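Local coordinates for protein EDTA monooxygenase (EDTA-degrading bacterium BNC1, PDB 5DQP) that probably oxidises the chelator EDTA with molecular oxygen as a flavin-dependent monooxygenase, using reduced FMN from a partner flavin reductase, at residues G159-W164 with P208-A213; R280-Y285 with L357-P362; E344-S347 with L353-R356. All coordinates share one frame; numbering follows the deposited sequence.

Interaction 1 of 3, residues G159-W164 with P208-A213; sequences GLWNSW and PVVVQA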
loop_
_atom_site.group_PDB
_atom_site.type_symbol
_atom_site.label_atom_id
_atom_site.label_comp_id
_atom_site.label_asym_id
_atom_site.label_seq_id
_atom_site.Cartn_x
_atom_site.Cartn_y
_atom_site.Cartn_z
ATOM N N GLY A 159 -10.021 -12.295 12.695
ATOM C CA GLY A 159 -10.467 -13.572 12.166
ATOM C C GLY A 159 -9.806 -13.928 10.846
ATOM O O GLY A 159 -9.388 -15.068 10.644
ATOM N N LEU A 160 -9.676 -12.952 9.942
ATOM C CA LEU A 160 -9.011 -13.200 8.662
ATOM C C LEU A 160 -7.538 -13.526 8.844
ATOM O O LEU A 160 -7.008 -14.440 8.199
ATOM C CB LEU A 160 -9.175 -11.994 7.734
ATOM C CG LEU A 160 -10.603 -11.878 7.213
ATOM C CD1 LEU A 160 -10.824 -10.592 6.429
ATOM C CD2 LEU A 160 -10.925 -13.105 6.339
ATOM N N TRP A 161 -6.839 -12.757 9.675
ATOM C CA TRP A 161 -5.432 -13.049 9.906
ATOM C C TRP A 161 -5.222 -14.489 10.367
ATOM O O TRP A 161 -4.240 -15.129 9.980
ATOM C CB TRP A 161 -4.853 -12.057 10.910
ATOM C CG TRP A 161 -4.622 -10.706 10.298
ATOM C CD1 TRP A 161 -4.469 -10.413 8.965
ATOM C CD2 TRP A 161 -4.565 -9.458 10.990
ATOM N NE1 TRP A 161 -4.293 -9.051 8.791
ATOM C CE2 TRP A 161 -4.360 -8.445 10.019
ATOM C CE3 TRP A 161 -4.670 -9.096 12.335
ATOM C CZ2 TRP A 161 -4.240 -7.104 10.359
ATOM C CZ3 TRP A 161 -4.562 -7.765 12.669
ATOM C CH2 TRP A 161 -4.339 -6.786 11.685
ATOM N N ASN A 162 -6.143 -15.033 11.164
ATOM C CA ASN A 162 -5.939 -16.368 11.709
ATOM C C ASN A 162 -6.454 -17.469 10.820
ATOM O O ASN A 162 -6.280 -18.633 11.174
ATOM C CB ASN A 162 -6.590 -16.495 13.085
ATOM C CG ASN A 162 -5.855 -15.697 14.120
ATOM O OD1 ASN A 162 -4.640 -15.533 14.034
ATOM N ND2 ASN A 162 -6.579 -15.174 15.093
ATOM N N SER A 163 -7.079 -17.137 9.682
ATOM C CA SER A 163 -7.815 -18.118 8.896
ATOM C C SER A 163 -6.930 -18.955 7.972
ATOM O O SER A 163 -7.434 -19.929 7.396
ATOM C CB SER A 163 -8.909 -17.429 8.064
ATOM O OG SER A 163 -8.338 -16.664 7.002
ATOM N N TRP A 164 -5.649 -18.600 7.792
ATOM C CA TRP A 164 -4.721 -19.413 7.003
ATOM C C TRP A 164 -3.426 -19.538 7.788
ATOM O O TRP A 164 -2.648 -18.585 7.853
ATOM C CB TRP A 164 -4.452 -18.820 5.625
ATOM C CG TRP A 164 -3.553 -19.703 4.773
ATOM C CD1 TRP A 164 -3.227 -21.028 4.994
ATOM C CD2 TRP A 164 -2.876 -19.329 3.577
ATOM N NE1 TRP A 164 -2.403 -21.497 3.992
ATOM C CE2 TRP A 164 -2.185 -20.479 3.104
ATOM C CE3 TRP A 164 -2.820 -18.157 2.826
ATOM C CZ2 TRP A 164 -1.413 -20.453 1.952
ATOM C CZ3 TRP A 164 -2.062 -18.144 1.677
ATOM C CH2 TRP A 164 -1.375 -19.282 1.249
ATOM N N PRO A 208 -0.056 -8.750 12.554
ATOM C CA PRO A 208 0.412 -7.368 12.667
ATOM C C PRO A 208 0.008 -6.741 13.986
ATOM O O PRO A 208 -1.067 -7.018 14.522
ATOM C CB PRO A 208 -0.285 -6.657 11.497
ATOM C CG PRO A 208 -0.605 -7.773 10.519
ATOM C CD PRO A 208 -0.968 -8.924 11.402
ATOM N N VAL A 209 0.890 -5.880 14.500
ATOM C CA VAL A 209 0.601 -5.102 15.705
ATOM C C VAL A 209 -0.491 -4.081 15.410
ATOM O O VAL A 209 -0.495 -3.435 14.356
ATOM C CB VAL A 209 1.894 -4.421 16.193
ATOM C CG1 VAL A 209 1.631 -3.415 17.315
ATOM C CG2 VAL A 209 2.908 -5.469 16.631
ATOM N N VAL A 210 -1.438 -3.930 16.330
ATOM C CA VAL A 210 -2.561 -3.009 16.146
ATOM C C VAL A 210 -2.389 -1.838 17.101
ATOM O O VAL A 210 -2.201 -2.033 18.307
ATOM C CB VAL A 210 -3.920 -3.705 16.357
ATOM C CG1 VAL A 210 -5.067 -2.672 16.393
ATOM C CG2 VAL A 210 -4.176 -4.736 15.237
ATOM N N VAL A 211 -2.480 -0.628 16.559
ATOM C CA VAL A 211 -2.251 0.611 17.279
ATOM C C VAL A 211 -3.567 1.363 17.345
ATOM O O VAL A 211 -4.397 1.269 16.434
ATOM C CB VAL A 211 -1.136 1.443 16.594
ATOM C CG1 VAL A 211 -0.968 2.864 17.252
ATOM C CG2 VAL A 211 0.184 0.663 16.624
ATOM N N GLN A 212 -3.770 2.093 18.448
ATOM C CA GLN A 212 -4.997 2.844 18.684
ATOM C C GLN A 212 -4.669 4.215 19.266
ATOM O O GLN A 212 -3.662 4.395 19.956
ATOM C CB GLN A 212 -5.954 2.068 19.611
ATOM C CG GLN A 212 -7.385 2.666 19.723
ATOM C CD GLN A 212 -7.500 3.796 20.755
ATOM O OE1 GLN A 212 -6.710 3.865 21.707
ATOM N NE2 GLN A 212 -8.475 4.694 20.558
ATOM N N ALA A 213 -5.451 5.197 18.874
ATOM C CA ALA A 213 -5.333 6.580 19.314
ATOM C C ALA A 213 -6.725 7.190 19.484
ATOM O O ALA A 213 -7.418 7.422 18.526
ATOM C CB ALA A 213 -4.551 7.372 18.292
#

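Interaction 2 of 3, residues R280-Y285 with L357-P362; sequences RLVAEY and LIAGTP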
loop_
_atom_site.group_PDB
_atom_site.type_symbol
_atom_site.label_atom_id
_atom_site.label_comp_id
_atom_site.label_asym_id
_atom_site.label_seq_id
_atom_site.Cartn_x
_atom_site.Cartn_y
_atom_site.Cartn_z
ATOM N N ARG A 280 16.586 31.001 19.807
ATOM C CA ARG A 280 16.433 31.382 18.410
ATOM C C ARG A 280 15.354 30.555 17.725
ATOM O O ARG A 280 14.501 31.103 17.018
ATOM C CB ARG A 280 17.755 31.238 17.650
ATOM C CG ARG A 280 17.600 31.639 16.176
ATOM C CD ARG A 280 18.759 31.212 15.300
ATOM N NE ARG A 280 18.568 29.866 14.760
ATOM C CZ ARG A 280 19.127 29.418 13.637
ATOM N NH1 ARG A 280 19.914 30.213 12.914
ATOM N NH2 ARG A 280 18.893 28.172 13.229
ATOM N N LEU A 281 15.390 29.224 17.888
ATOM C CA LEU A 281 14.385 28.390 17.228
ATOM C C LEU A 281 12.987 28.755 17.704
ATOM O O LEU A 281 12.034 28.753 16.916
ATOM C CB LEU A 281 14.663 26.898 17.472
ATOM C CG LEU A 281 16.044 26.359 17.036
ATOM C CD1 LEU A 281 16.227 24.898 17.416
ATOM C CD2 LEU A 281 16.291 26.546 15.550
ATOM N N VAL A 282 12.835 29.063 18.995
ATOM C CA VAL A 282 11.510 29.420 19.486
ATOM C C VAL A 282 11.052 30.723 18.844
ATOM O O VAL A 282 9.870 30.896 18.532
ATOM C CB VAL A 282 11.490 29.523 21.019
ATOM C CG1 VAL A 282 10.161 30.158 21.467
ATOM C CG2 VAL A 282 11.671 28.178 21.650
ATOM N N ALA A 283 11.984 31.658 18.636
ATOM C CA ALA A 283 11.623 32.910 17.982
ATOM C C ALA A 283 11.173 32.656 16.551
ATOM O O ALA A 283 10.147 33.188 16.119
ATOM C CB ALA A 283 12.794 33.892 18.040
ATOM N N GLU A 284 11.899 31.809 15.815
ATOM C CA GLU A 284 11.485 31.455 14.461
ATOM C C GLU A 284 10.092 30.839 14.456
ATOM O O GLU A 284 9.237 31.200 13.640
ATOM C CB GLU A 284 12.482 30.475 13.842
ATOM C CG GLU A 284 13.855 31.036 13.563
ATOM C CD GLU A 284 14.861 29.933 13.227
ATOM O OE1 GLU A 284 14.439 28.769 12.995
ATOM O OE2 GLU A 284 16.076 30.232 13.211
ATOM N N TYR A 285 9.860 29.868 15.336
ATOM C CA TYR A 285 8.553 29.223 15.380
ATOM C C TYR A 285 7.460 30.234 15.707
ATOM O O TYR A 285 6.395 30.236 15.077
ATOM C CB TYR A 285 8.581 28.089 16.400
ATOM C CG TYR A 285 7.227 27.597 16.828
ATOM C CD1 TYR A 285 6.504 26.735 16.031
ATOM C CD2 TYR A 285 6.686 27.977 18.044
ATOM C CE1 TYR A 285 5.262 26.273 16.428
ATOM C CE2 TYR A 285 5.459 27.516 18.450
ATOM C CZ TYR A 285 4.751 26.666 17.632
ATOM O OH TYR A 285 3.530 26.208 18.027
ATOM N N LEU A 357 4.685 22.514 22.086
ATOM C CA LEU A 357 5.864 21.701 21.810
ATOM C C LEU A 357 6.768 21.633 23.042
ATOM O O LEU A 357 6.521 22.270 24.062
ATOM C CB LEU A 357 6.607 22.241 20.585
ATOM C CG LEU A 357 6.884 23.743 20.541
ATOM C CD1 LEU A 357 7.907 24.097 21.585
ATOM C CD2 LEU A 357 7.363 24.210 19.152
ATOM N N ILE A 358 7.811 20.820 22.946
ATOM C CA ILE A 358 8.785 20.652 24.010
ATOM C C ILE A 358 10.094 21.250 23.499
ATOM O O ILE A 358 10.828 20.621 22.730
ATOM C CB ILE A 358 8.956 19.180 24.414
ATOM C CG1 ILE A 358 7.636 18.556 24.912
ATOM C CG2 ILE A 358 10.023 19.074 25.494
ATOM C CD1 ILE A 358 7.150 19.121 26.252
ATOM N N ALA A 359 10.390 22.478 23.894
ATOM C CA ALA A 359 11.622 23.128 23.482
ATOM C C ALA A 359 12.688 22.920 24.549
ATOM O O ALA A 359 12.395 22.988 25.744
ATOM C CB ALA A 359 11.385 24.619 23.244
ATOM N N GLY A 360 13.919 22.656 24.120
ATOM C CA GLY A 360 15.000 22.464 25.074
ATOM C C GLY A 360 16.257 21.974 24.391
ATOM O O GLY A 360 16.276 21.731 23.182
ATOM N N THR A 361 17.321 21.835 25.191
ATOM C CA THR A 361 18.536 21.200 24.688
ATOM C C THR A 361 18.372 19.678 24.680
ATOM O O THR A 361 17.444 19.129 25.271
ATOM C CB THR A 361 19.753 21.587 25.536
ATOM O OG1 THR A 361 19.586 21.058 26.852
ATOM C CG2 THR A 361 19.963 23.104 25.574
ATOM N N PRO A 362 19.270 18.956 23.998
ATOM C CA PRO A 362 19.167 17.485 23.997
ATOM C C PRO A 362 19.079 16.886 25.397
ATOM O O PRO A 362 18.267 15.980 25.641
ATOM C CB PRO A 362 20.453 17.056 23.256
ATOM C CG PRO A 362 20.744 18.187 22.330
ATOM C CD PRO A 362 20.332 19.439 23.094
#

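Interaction 3 of 3, residues E344-S347 with L353-R356; sequences EKLS and LRMR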
loop_
_atom_site.group_PDB
_atom_site.type_symbol
_atom_site.label_atom_id
_atom_site.label_comp_id
_atom_site.label_asym_id
_atom_site.label_seq_id
_atom_site.Cartn_x
_atom_site.Cartn_y
_atom_site.Cartn_z
ATOM N N GLU A 344 4.287 21.276 36.714
ATOM C CA GLU A 344 5.609 21.673 36.241
ATOM C C GLU A 344 6.015 23.067 36.735
ATOM O O GLU A 344 7.129 23.522 36.439
ATOM C CB GLU A 344 5.657 21.579 34.701
ATOM C CG GLU A 344 5.531 20.128 34.214
ATOM C CD GLU A 344 5.438 19.920 32.676
ATOM O OE1 GLU A 344 4.883 18.863 32.266
ATOM O OE2 GLU A 344 5.925 20.761 31.875
ATOM N N LYS A 345 5.204 23.687 37.575
ATOM C CA LYS A 345 5.489 24.994 38.148
ATOM C C LYS A 345 5.757 26.081 37.111
ATOM O O LYS A 345 6.752 26.707 37.159
ATOM C CB LYS A 345 6.604 24.887 39.202
ATOM C CG LYS A 345 6.508 23.609 40.035
ATOM C CD LYS A 345 7.356 23.550 41.279
ATOM C CE LYS A 345 6.765 22.672 42.348
ATOM N NZ LYS A 345 6.893 21.250 42.054
ATOM N N LEU A 346 4.844 26.250 36.163
ATOM C CA LEU A 346 5.077 27.094 35.004
ATOM C C LEU A 346 4.465 28.474 35.187
ATOM O O LEU A 346 3.501 28.665 35.943
ATOM C CB LEU A 346 4.524 26.449 33.729
ATOM C CG LEU A 346 5.132 25.091 33.322
ATOM C CD1 LEU A 346 4.549 24.594 32.025
ATOM C CD2 LEU A 346 6.670 25.111 33.215
ATOM N N SER A 347 5.069 29.446 34.501
ATOM C CA SER A 347 4.444 30.721 34.227
ATOM C C SER A 347 3.511 30.579 33.027
ATOM O O SER A 347 3.511 29.568 32.316
ATOM C CB SER A 347 5.501 31.783 33.936
ATOM O OG SER A 347 6.149 31.476 32.720
ATOM N N LEU A 353 3.907 27.824 25.413
ATOM C CA LEU A 353 4.806 27.062 24.554
ATOM C C LEU A 353 4.692 25.563 24.838
ATOM O O LEU A 353 4.527 24.758 23.916
ATOM C CB LEU A 353 6.246 27.561 24.763
ATOM C CG LEU A 353 7.318 26.992 23.832
ATOM C CD1 LEU A 353 7.002 27.406 22.407
ATOM C CD2 LEU A 353 8.719 27.449 24.243
ATOM N N ARG A 354 4.729 25.189 26.121
ATOM C CA ARG A 354 4.742 23.787 26.540
ATOM C C ARG A 354 3.538 23.013 26.016
ATOM O O ARG A 354 3.631 21.800 25.791
ATOM C CB ARG A 354 4.801 23.734 28.072
ATOM C CG ARG A 354 4.280 22.470 28.718
ATOM C CD ARG A 354 5.187 21.256 28.455
ATOM N NE ARG A 354 4.783 20.124 29.293
ATOM C CZ ARG A 354 3.871 19.224 28.928
ATOM N NH1 ARG A 354 3.289 19.326 27.731
ATOM N NH2 ARG A 354 3.550 18.224 29.740
ATOM N N MET A 355 2.402 23.686 25.818
ATOM C CA MET A 355 1.220 23.002 25.312
ATOM C C MET A 355 1.352 22.689 23.827
ATOM O O MET A 355 0.762 21.719 23.345
ATOM C CB MET A 355 -0.042 23.837 25.564
ATOM C CG MET A 355 -0.404 24.024 27.036
ATOM S SD MET A 355 -0.366 22.467 27.966
ATOM C CE MET A 355 -1.833 21.631 27.378
ATOM N N ARG A 356 2.134 23.477 23.100
ATOM C CA ARG A 356 2.374 23.265 21.679
ATOM C C ARG A 356 3.550 22.318 21.411
ATOM O O ARG A 356 3.429 21.396 20.597
ATOM C CB ARG A 356 2.609 24.616 21.003
ATOM C CG ARG A 356 1.533 25.670 21.310
ATOM C CD ARG A 356 1.958 27.059 20.811
ATOM N NE ARG A 356 1.742 27.218 19.374
ATOM C CZ ARG A 356 0.667 27.789 18.835
ATOM N NH1 ARG A 356 -0.300 28.283 19.604
ATOM N NH2 ARG A 356 0.562 27.872 17.519
#

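Interaction 1 of 3, residues G159-W164 with P208-A213
The carbonyl oxygen L160 O is gripped twice, just before W161, whose indole crosses to P208 and V210. S163 OG donates to L160 O over 2.9 Å, and S163 N donates to L160 O over 3.1 Å. The hydroxyl sits 18° out of the carbonyl plane. S163 OG is also bonded to L198 N. These bonds tie down the chain where helix 143-161 ends.

The contact itself is apolar. P208 lies over one face of the W161 indole. P208 CD stands 3.6 Å from the centroid of the six-membered ring of W161 and only 8° off its normal. This is a CH-pi contact. P208 CG lies over the same face, 3.7 Å from W161 CZ2. V210 comes instead to the ring edge, in the ring plane. Its CG2 methyl is 4.0 Å from W161 CZ3. CG of W161 is anti to the carbonyl carbon and beside the backbone N (chi1 -75°), which carries the ring toward P208 and V210.

The indole nitrogen is satisfied by A106 O of helix 102-115, a bond that probably restrains the turn of the ring, and H158 meets the indole edge-to-face. A leucine here has no flat face or indole N-H, so P208 would probably lose its packing surface and A106 O its donor.

All three touching side chains are buried. The V210 side chain is about 11 Å from those of T94 and Y147, both predicted to bind FMN. The end of helix 143-161 packs against P208 and V210, where the chain enters the parallel strand 210-213, as in the TIM barrel of luciferase-like monooxygenases.

Interaction 2 of 3, residues R280-Y285 with L357-P362
Y285 and L357 meet ring face to methyl, their side chains coming from opposite directions. L357 CD2 lies above the centre of the phenol ring, 3.8 Å from the Y285 ring centroid and almost on the ring normal. It is nearly equidistant from the six ring carbons; CE2 and CZ of Y285 are the nearest, both 3.9 Å from L357 CD2. This is a CH-pi contact made by a single methyl.

With chi1 at 164° the Y285 ring points off helix 275-287, CG trans to N, and reaches toward L357, just before strand 358-360. In L357, CG sits between N and C; chi1 48° and chi2 69° together bring CD2 over the ring. Y285 OH lies at R356 NE, a probable though very short hydrogen bond.

One turn back on the helix, V282 makes the second contact. Its CG2 branch, anti to the carbonyl carbon, meets A359 CB at 3.9 Å. V282 and L357 also touch L270 of strand 262-271.

Strand 358-360 runs parallel to strand 262-271, and its backbone bonds go there: I358 to V268 and L270, G360 to L270 and G272. Helix 275-287 packs across strand 358-360, which pairs with strand 262-271 as a branch of the barrel sheet. The polar side chains R280 and E284 of the helix pair with each other, R280 NE to E284 OE2 at 3.0 Å, by charge alone. Between the two segments the contact is wholly apolar, so it depends on the fit of methyls and ring rather than on directed bonds.

Interaction 3 of 3, residues E344-S347 with L353-R356
E344 and R354 form a side-on, two-bond salt bridge. R354 NH2 donates to E344 OE1 over 2.9 Å, with an N-H...O angle of 154°. R354 NE donates to E344 OE2, also over 2.9 Å. Both oxygens are met on their syn side. The carboxylate and guanidinium planes are 26° apart, so the groups are nearly coplanar, although the two side chains cross at about a right angle. The R354 chain bends at chi2 (69°), which brings NE to the carboxylate. L346 crosses the aliphatic part of R354, with L346 CD1 3.9 Å from R354 CG.

The bridge spans the short loop between helix 331-344 and helix 348-354. Helix 331-344 ends in a Schellman motif, with K345 at positive phi. S347 then N-caps helix 348-354 with its side chain.

Further out, E344 OE2 has a second salt bridge to R368 NH2 of helix 362-374. Two arginines on one carboxylate would probably keep it ionised. The buried R354 has carbonyl partners too: its NH2 is bonded to G235 O and its NH1 to L234 O. V340 lies against L346 and R354, and W372 touches R354.

Along the chain, interaction 1 closes before interaction 2 opens, and interaction 3 falls between the two segments of interaction 2. Interactions 1 and 2 reach the same parallel barrel sheet, through strands 210-213 and 358-360. Their centres are 39 Å apart, on opposite sides of the chain's centre. Interaction 3 is also 39 Å from interaction 1, but only 13 Å from interaction 2. These two neighbours touch: L353 packs on V282 and A359, and R356 NE probably bonds to Y285 OH. Helix 348-354 leads straight into strand 358-360. The helices of 331-354 are thus fastened to one side of the barrel, while interaction 1 fastens helix 143-161 on the other.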